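Local coordinates for conserved protein (Methanothermobacter thermautotrophicus, PDB 1T57) that is of unknown biochemical function but binds flavin mononucleotide and magnesium and belongs to the family of the pyruvate kinase alpha/beta domain, at residues Gly127-Thr130 and Pro131-Met135; Arg140-Ser143 and Gln144-Val148; Cys149-Ile152 and Ala153-Ala157. All blocks are in the same frame, centred on the assembly; numbering follows the deposited sequence.

Contact 1. Residues Gly127-Thr130 and Pro131-Met135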
loop_
_atom_site.group_PDB
_atom_site.type_symbol
_atom_site.label_atom_id
_atom_site.label_comp_id
_atom_site.label_asym_id
_atom_site.label_seq_id
_atom_site.Cartn_x
_atom_site.Cartn_y
_atom_site.Cartn_z
ATOM N N GLY A 127 -5.426 6.412 -9.539
ATOM C CA GLY A 127 -4.620 7.538 -9.100
ATOM C C GLY A 127 -3.365 7.535 -8.227
ATOM O O GLY A 127 -2.406 8.226 -8.586
ATOM N N GLY A 128 -3.325 6.829 -7.102
ATOM C CA GLY A 128 -2.123 6.889 -6.270
ATOM C C GLY A 128 -0.883 6.304 -6.937
ATOM O O GLY A 128 -0.593 6.610 -8.098
ATOM N N VAL A 129 -0.144 5.478 -6.197
ATOM C CA VAL A 129 1.038 4.808 -6.730
ATOM C C VAL A 129 1.180 3.457 -6.093
ATOM O O VAL A 129 0.865 3.287 -4.912
ATOM C CB VAL A 129 2.389 5.531 -6.453
ATOM C CG1 VAL A 129 2.814 6.272 -7.680
ATOM C CG2 VAL A 129 2.310 6.424 -5.230
ATOM N N THR A 130 1.675 2.497 -6.869
ATOM C CA THR A 130 1.898 1.153 -6.353
ATOM C C THR A 130 3.371 1.112 -5.936
ATOM O O THR A 130 4.165 1.936 -6.373
ATOM C CB THR A 130 1.631 0.136 -7.429
ATOM O OG1 THR A 130 2.624 0.271 -8.447
ATOM C CG2 THR A 130 0.271 0.381 -8.041
ATOM N N PRO A 131 3.760 0.150 -5.095
ATOM C CA PRO A 131 5.153 0.061 -4.646
ATOM C C PRO A 131 6.243 0.085 -5.734
ATOM O O PRO A 131 7.226 0.813 -5.623
ATOM C CB PRO A 131 5.147 -1.229 -3.819
ATOM C CG PRO A 131 3.743 -1.226 -3.257
ATOM C CD PRO A 131 2.957 -0.924 -4.489
ATOM N N VAL A 132 6.066 -0.710 -6.779
ATOM C CA VAL A 132 7.041 -0.775 -7.848
ATOM C C VAL A 132 7.258 0.559 -8.551
ATOM O O VAL A 132 8.400 0.867 -8.910
ATOM C CB VAL A 132 6.665 -1.892 -8.861
ATOM C CG1 VAL A 132 5.166 -1.900 -9.064
ATOM C CG2 VAL A 132 7.383 -1.695 -10.176
ATOM N N GLU A 133 6.200 1.355 -8.732
ATOM C CA GLU A 133 6.329 2.675 -9.393
ATOM C C GLU A 133 7.175 3.671 -8.576
ATOM O O GLU A 133 7.738 4.615 -9.141
ATOM C CB GLU A 133 4.952 3.306 -9.662
ATOM C CG GLU A 133 4.085 2.574 -10.695
ATOM C CD GLU A 133 2.610 3.027 -10.696
ATOM O OE1 GLU A 133 1.942 2.908 -9.643
ATOM O OE2 GLU A 133 2.118 3.495 -11.753
ATOM N N ILE A 134 7.245 3.466 -7.256
ATOM C CA ILE A 134 8.035 4.322 -6.382
ATOM C C ILE A 134 9.518 4.035 -6.615
ATOM O O ILE A 134 10.347 4.948 -6.591
ATOM C CB ILE A 134 7.688 4.100 -4.879
ATOM C CG1 ILE A 134 6.449 4.895 -4.505
ATOM C CG2 ILE A 134 8.847 4.524 -3.985
ATOM C CD1 ILE A 134 5.188 4.138 -4.654
HETATM N N MSE A 135 9.851 2.774 -6.844
HETATM C CA MSE A 135 11.232 2.398 -7.125
HETATM C C MSE A 135 11.730 3.203 -8.316
HETATM O O MSE A 135 12.857 3.687 -8.329
HETATM C CB MSE A 135 11.310 0.922 -7.461
HETATM C CG MSE A 135 11.189 -0.019 -6.264
HETATM SE SE MSE A 135 11.190 -1.881 -6.815
HETATM C CE MSE A 135 13.089 -2.092 -7.136
#

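Contact 2. Residues Arg140-Ser143 and Gln144-Val148. With MG (magnesium ion), chain D; FMN (flavin mononucleotide), chain E.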
loop_
_atom_site.group_PDB
_atom_site.type_symbol
_atom_site.label_atom_id
_atom_site.label_comp_id
_atom_site.label_asym_id
_atom_site.label_seq_id
_atom_site.Cartn_x
_atom_site.Cartn_y
_atom_site.Cartn_z
ATOM N N ARG A 140 14.864 7.760 -10.692
ATOM C CA ARG A 140 14.842 9.002 -11.461
ATOM C C ARG A 140 15.515 10.234 -10.809
ATOM O O ARG A 140 15.819 11.217 -11.499
ATOM C CB ARG A 140 13.385 9.351 -11.852
ATOM C CG ARG A 140 12.853 8.559 -13.038
ATOM C CD ARG A 140 11.366 8.808 -13.298
ATOM N NE ARG A 140 10.934 8.233 -14.577
ATOM C CZ ARG A 140 9.746 7.661 -14.774
ATOM N NH1 ARG A 140 8.877 7.607 -13.775
ATOM N NH2 ARG A 140 9.443 7.094 -15.939
HETATM N N MSE A 141 15.747 10.205 -9.500
HETATM C CA MSE A 141 16.397 11.349 -8.884
HETATM C C MSE A 141 17.839 11.488 -9.439
HETATM O O MSE A 141 18.521 12.480 -9.164
HETATM C CB MSE A 141 16.446 11.201 -7.366
HETATM C CG MSE A 141 15.168 10.781 -6.710
HETATM SE SE MSE A 141 15.538 10.495 -4.836
HETATM C CE MSE A 141 16.447 8.804 -4.937
ATOM N N VAL A 142 18.308 10.489 -10.191
ATOM C CA VAL A 142 19.648 10.549 -10.775
ATOM C C VAL A 142 19.512 11.011 -12.226
ATOM O O VAL A 142 20.205 11.903 -12.661
ATOM C CB VAL A 142 20.391 9.178 -10.768
ATOM C CG1 VAL A 142 21.821 9.368 -11.369
ATOM C CG2 VAL A 142 20.479 8.645 -9.353
ATOM N N SER A 143 18.602 10.399 -12.961
ATOM C CA SER A 143 18.346 10.786 -14.334
ATOM C C SER A 143 17.258 9.826 -14.780
ATOM O O SER A 143 16.917 8.920 -14.026
ATOM C CB SER A 143 19.624 10.654 -15.194
ATOM O OG SER A 143 20.018 9.310 -15.393
ATOM N N GLN A 144 16.703 10.021 -15.975
ATOM C CA GLN A 144 15.655 9.128 -16.481
ATOM C C GLN A 144 16.302 7.812 -16.934
ATOM O O GLN A 144 15.819 6.729 -16.629
ATOM C CB GLN A 144 14.923 9.757 -17.685
ATOM C CG GLN A 144 14.101 11.010 -17.390
ATOM C CD GLN A 144 12.852 10.703 -16.598
ATOM O OE1 GLN A 144 12.251 9.652 -16.775
ATOM N NE2 GLN A 144 12.447 11.622 -15.732
ATOM N N GLY A 145 17.387 7.926 -17.690
ATOM C CA GLY A 145 18.085 6.752 -18.170
ATOM C C GLY A 145 18.546 5.876 -17.009
ATOM O O GLY A 145 18.532 4.670 -17.112
ATOM N N PHE A 146 18.916 6.485 -15.887
ATOM C CA PHE A 146 19.383 5.702 -14.751
ATOM C C PHE A 146 18.276 4.721 -14.392
ATOM O O PHE A 146 18.516 3.566 -14.019
ATOM C CB PHE A 146 19.695 6.617 -13.561
ATOM C CG PHE A 146 20.528 5.970 -12.479
ATOM C CD1 PHE A 146 21.903 6.121 -12.468
ATOM C CD2 PHE A 146 19.931 5.267 -11.445
ATOM C CE1 PHE A 146 22.679 5.583 -11.450
ATOM C CE2 PHE A 146 20.697 4.721 -10.420
ATOM C CZ PHE A 146 22.080 4.887 -10.423
ATOM N N LYS A 147 17.042 5.171 -14.534
ATOM C CA LYS A 147 15.922 4.320 -14.191
ATOM C C LYS A 147 15.687 3.294 -15.270
ATOM O O LYS A 147 15.382 2.169 -14.954
ATOM C CB LYS A 147 14.658 5.167 -13.911
ATOM C CG LYS A 147 13.491 5.058 -14.901
ATOM C CD LYS A 147 12.509 3.987 -14.504
ATOM C CE LYS A 147 11.095 4.263 -15.061
ATOM N NZ LYS A 147 10.753 3.719 -16.413
ATOM N N VAL A 148 15.879 3.643 -16.545
ATOM C CA VAL A 148 15.607 2.632 -17.568
ATOM C C VAL A 148 16.661 1.574 -17.536
ATOM O O VAL A 148 16.383 0.407 -17.810
ATOM C CB VAL A 148 15.446 3.212 -19.032
ATOM C CG1 VAL A 148 15.105 4.672 -18.991
ATOM C CG2 VAL A 148 16.636 2.915 -19.869
HETATM MG MG MG D . 21.424 14.096 -12.677
HETATM N N1 FMN E . 12.859 7.236 -21.666
HETATM C C2 FMN E . 12.638 8.130 -20.625
HETATM O O2 FMN E . 13.066 9.266 -20.687
HETATM N N3 FMN E . 12.086 7.764 -19.427
HETATM C C4 FMN E . 11.539 6.515 -19.281
HETATM O O4 FMN E . 11.152 6.158 -18.161
HETATM C C4A FMN E . 11.771 5.586 -20.297
HETATM N N5 FMN E . 11.288 4.303 -20.171
HETATM C C5A FMN E . 11.762 3.341 -21.032
HETATM C C6 FMN E . 11.279 2.053 -20.876
HETATM C C7 FMN E . 11.603 1.070 -21.769
HETATM C C7M FMN E . 10.971 -0.266 -21.549
HETATM C C8 FMN E . 11.997 1.448 -23.047
HETATM C C8M FMN E . 12.246 0.405 -24.122
HETATM C C9 FMN E . 12.458 2.749 -23.238
HETATM C C9A FMN E . 12.440 3.691 -22.204
HETATM N N10 FMN E . 12.681 5.047 -22.471
HETATM C C10 FMN E . 12.495 5.944 -21.450
HETATM C "C1'" FMN E . 13.373 5.522 -23.729
HETATM C "C2'" FMN E . 14.832 5.166 -23.654
HETATM O "O2'" FMN E . 15.353 5.668 -22.418
HETATM C "C3'" FMN E . 15.608 5.812 -24.780
HETATM O "O3'" FMN E . 15.414 7.194 -24.787
HETATM C "C4'" FMN E . 15.627 5.186 -26.184
HETATM O "O4'" FMN E . 16.639 5.903 -26.851
HETATM C "C5'" FMN E . 14.539 5.330 -27.226
HETATM O "O5'" FMN E . 15.161 4.792 -28.371
HETATM P P FMN E . 15.310 5.429 -29.840
HETATM O O1P FMN E . 15.722 4.314 -30.738
HETATM O O2P FMN E . 16.354 6.561 -29.906
HETATM O O3P FMN E . 13.920 5.948 -30.228
#

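Contact 3. Residues Cys149-Ile152 and Ala153-Ala157. With FMN (flavin mononucleotide), chain E.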
loop_
_atom_site.group_PDB
_atom_site.type_symbol
_atom_site.label_atom_id
_atom_site.label_comp_id
_atom_site.label_asym_id
_atom_site.label_seq_id
_atom_site.Cartn_x
_atom_site.Cartn_y
_atom_site.Cartn_z
ATOM N N CYS A 149 17.860 1.991 -17.152
ATOM C CA CYS A 149 18.988 1.090 -17.049
ATOM C C CYS A 149 18.724 -0.107 -16.157
ATOM O O CYS A 149 18.973 -1.223 -16.604
ATOM C CB CYS A 149 20.245 1.840 -16.579
ATOM S SG CYS A 149 21.254 2.478 -17.951
ATOM N N VAL A 150 18.226 0.079 -14.924
ATOM C CA VAL A 150 17.965 -1.110 -14.115
ATOM C C VAL A 150 16.717 -1.792 -14.661
ATOM O O VAL A 150 16.658 -3.023 -14.761
ATOM C CB VAL A 150 17.793 -0.812 -12.553
ATOM C CG1 VAL A 150 18.226 0.563 -12.231
ATOM C CG2 VAL A 150 16.391 -1.055 -12.096
ATOM N N GLU A 151 15.731 -0.987 -15.048
ATOM C CA GLU A 151 14.483 -1.527 -15.571
ATOM C C GLU A 151 14.680 -2.499 -16.731
ATOM O O GLU A 151 14.146 -3.609 -16.736
ATOM C CB GLU A 151 13.561 -0.394 -16.017
ATOM C CG GLU A 151 12.185 -0.905 -16.438
ATOM C CD GLU A 151 11.164 0.192 -16.709
ATOM O OE1 GLU A 151 10.000 0.028 -16.276
ATOM O OE2 GLU A 151 11.499 1.206 -17.359
ATOM N N ILE A 152 15.423 -2.076 -17.742
ATOM C CA ILE A 152 15.634 -2.973 -18.862
ATOM C C ILE A 152 16.538 -4.131 -18.399
ATOM O O ILE A 152 16.488 -5.231 -18.955
ATOM C CB ILE A 152 16.233 -2.219 -20.125
ATOM C CG1 ILE A 152 17.458 -1.380 -19.763
ATOM C CG2 ILE A 152 15.227 -1.228 -20.694
ATOM C CD1 ILE A 152 18.256 -0.903 -20.973
ATOM N N ALA A 153 17.338 -3.909 -17.361
ATOM C CA ALA A 153 18.208 -4.993 -16.897
ATOM C C ALA A 153 17.338 -6.125 -16.363
ATOM O O ALA A 153 17.558 -7.280 -16.685
ATOM C CB ALA A 153 19.223 -4.487 -15.807
ATOM N N ILE A 154 16.330 -5.764 -15.575
ATOM C CA ILE A 154 15.378 -6.709 -15.008
ATOM C C ILE A 154 14.591 -7.423 -16.121
ATOM O O ILE A 154 14.497 -8.638 -16.156
ATOM C CB ILE A 154 14.395 -5.968 -14.048
ATOM C CG1 ILE A 154 15.114 -5.541 -12.772
ATOM C CG2 ILE A 154 13.256 -6.841 -13.709
ATOM C CD1 ILE A 154 14.395 -4.466 -11.975
HETATM N N MSE A 155 14.026 -6.662 -17.031
HETATM C CA MSE A 155 13.275 -7.270 -18.120
HETATM C C MSE A 155 14.104 -8.301 -18.913
HETATM O O MSE A 155 13.648 -9.400 -19.197
HETATM C CB MSE A 155 12.787 -6.176 -19.063
HETATM C CG MSE A 155 12.049 -5.048 -18.355
HETATM SE SE MSE A 155 11.515 -3.595 -19.574
HETATM C CE MSE A 155 12.697 -2.223 -19.060
ATOM N N ALA A 156 15.320 -7.926 -19.276
ATOM C CA ALA A 156 16.179 -8.805 -20.062
ATOM C C ALA A 156 16.518 -10.078 -19.310
ATOM O O ALA A 156 16.601 -11.143 -19.914
ATOM C CB ALA A 156 17.454 -8.070 -20.475
ATOM N N ALA A 157 16.724 -9.966 -17.999
ATOM C CA ALA A 157 17.026 -11.130 -17.181
ATOM C C ALA A 157 15.851 -12.088 -17.188
ATOM O O ALA A 157 16.004 -13.277 -17.480
ATOM C CB ALA A 157 17.298 -10.727 -15.790
HETATM N N1 FMN E . 12.859 7.236 -21.666
HETATM C C2 FMN E . 12.638 8.130 -20.625
HETATM O O2 FMN E . 13.066 9.266 -20.687
HETATM N N3 FMN E . 12.086 7.764 -19.427
HETATM C C4 FMN E . 11.539 6.515 -19.281
HETATM O O4 FMN E . 11.152 6.158 -18.161
HETATM C C4A FMN E . 11.771 5.586 -20.297
HETATM N N5 FMN E . 11.288 4.303 -20.171
HETATM C C5A FMN E . 11.762 3.341 -21.032
HETATM C C6 FMN E . 11.279 2.053 -20.876
HETATM C C7 FMN E . 11.603 1.070 -21.769
HETATM C C7M FMN E . 10.971 -0.266 -21.549
HETATM C C8 FMN E . 11.997 1.448 -23.047
HETATM C C8M FMN E . 12.246 0.405 -24.122
HETATM C C9 FMN E . 12.458 2.749 -23.238
HETATM C C9A FMN E . 12.440 3.691 -22.204
HETATM N N10 FMN E . 12.681 5.047 -22.471
HETATM C C10 FMN E . 12.495 5.944 -21.450
HETATM C "C1'" FMN E . 13.373 5.522 -23.729
HETATM C "C2'" FMN E . 14.832 5.166 -23.654
HETATM O "O2'" FMN E . 15.353 5.668 -22.418
HETATM C "C3'" FMN E . 15.608 5.812 -24.780
HETATM O "O3'" FMN E . 15.414 7.194 -24.787
HETATM C "C4'" FMN E . 15.627 5.186 -26.184
HETATM O "O4'" FMN E . 16.639 5.903 -26.851
HETATM C "C5'" FMN E . 14.539 5.330 -27.226
HETATM O "O5'" FMN E . 15.161 4.792 -28.371
HETATM P P FMN E . 15.310 5.429 -29.840
HETATM O O1P FMN E . 15.722 4.314 -30.738
HETATM O O2P FMN E . 16.354 6.561 -29.906
HETATM O O3P FMN E . 13.920 5.948 -30.228
#

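Contact 1. Residues Gly127-Thr130 and Pro131-Met135
Thr130 and Glu133 lock the turn that leads into helix 131-139, and the arrangement resembles one half of a capping box: the carboxylate of the residue three places on turns back to accept the backbone N-H of Thr130. The bond from Thr130 N to Glu133 OE1 measures 2.8 Å with an N-H...O angle of 167°, and it meets the oxygen nearly along its C-O axis. The hydroxyl OG1 of Thr130 gives a second bond to Glu133 OE1 at 3.0 Å, arriving from above the carboxylate plane, 40° out of it. Ser123 OG of the preceding helix 118-126 is bonded to OE1 as well, so three groups grip this oxygen. The glutamate reaches them because CG lies beside its own backbone N (chi1 -67°) and the chain runs on extended. With an alanine here, Thr130 N, Thr130 OG1 and Ser123 OG would probably all lose this partner, and the threonine hydroxyl would be free to turn. The backbone bond from Glu133 N to Thr130 O adds little, being weak at 3.2 Å. Thr130 is buried in this tight part, where Val132 CG1 lies 3.4 Å from Thr130 OG1, the two side chains running side by side. Val129, by contrast, is partly exposed and meets the carboxylate only loosely, its CG1 4.0 Å from Glu133 OE1. Its apolar contacts are a separate matter: it packs on Phe126 of the second subunit, and crosswise on the helix, with Val129 CB 3.6 Å and Val129 CG2 3.7 Å from the CD1 methyl of Ile134.

Contact 2. Residues Arg140-Ser143 and Gln144-Val148
The guanidinium of Arg140 has Lys147 CE over one face, 3.4 Å from Arg140 NH2 and set toward the rim, while Gln144 OE1 and the flavin O4 lie at its edge. The ring of Phe146 carries Val142 on one face: CB of Val142 stands 3.9 Å from the ring centroid and 22° off the normal, a CH-pi contact. At the guanidinium edge, Arg140 NE donates to Gln144 OE1 over 2.9 Å, tilted from both the guanidinium and the carbonyl planes. That amide oxygen also takes the N-H of FMN N3, at 3.3 Å and almost straight (172°); the bend of the glutamine at chi2 (-71°) carries it there. FMN O4 accepts twice, from Arg140 NH2 and from Lys147 NZ, each at 3.0 Å. Acidic residues complete both cationic ends, Glu137 at Arg140 NH1 and Glu151 at Lys147 NZ; the paired donors would be expected to draw electron density toward O4. Away from the flavin, Ser143 is the N-cap of helix 144-158: its OG accepts from Phe146 N at 3.1 Å and is bonded to Thr180 too. Val142 O, at 2.5 Å, and Pro204 O bind a magnesium ion. Arg140 from the loop before the helix, with Gln144 and Lys147 of its first turn, thus meets the N3 and O4 edge of the isoalloxazine in this flavin-binding pocket.

Contact 3. Residues Cys149-Ile152 and Ala153-Ala157
Side chains and peptide groups one helical turn apart meet here, from Cys149-Ile152 to Ala153-Ala157, in the buried second half of helix 144-158. The evidence is a run of i to i+4 backbone bonds: Ile154 N to Val150 O, Ala156 N to Ile152 O, and, almost straight, Met155 N to Glu151 O at 3.1 Å. The bond of Ala153 N to Cys149 O is more bent, 136° at 3.2 Å, and the same N-H makes a weak second bond to Val150 O. This helix packs against the mixed sheet of the alpha/beta domain: Ile152 and Ala156 touch strand 54-58, while Cys149 and Ala153 touch strand 180-185. Elsewhere on it the side chains of Val150 and Ile154 point the same way, side by side, with Val150 CG2 4.0 Å from Ile154 CD1, and Ile154 packs on Val118 of the third subunit. Glu151 and Met155 line the flavin pocket. With CG anti to the backbone N (chi1 -174°) and the chain extended, Glu151 brings OE2, the partner of Lys147, to 3.6 Å from FMN C6, and OE1 takes the N-H of Leu115. The methyl CE of Met155, present as selenomethionine, is doubtfully placed, but Met155 SE lies 3.9 Å from FMN C7M.

In the fold
Contacts 2 and 3 are buried and follow one another in the chain, contact 2 from the loop before helix 144-158 into its first turn, contact 3 along the remainder, and both touch the flavin. Contact 1 is only partly buried, at the start of the preceding helix 131-139, its centre about 20 Å from the centre of the chain. The chemistry follows the place. In contact 1 one carboxylate oxygen gathers donors near the interfaces with other subunits. Contact 2 sets two cationic donors and an amide round the N3 and O4 edge of the flavin and, at its other end, gives a backbone oxygen to magnesium, whereas contact 3 is mainly backbone bonding and apolar packing against the sheet.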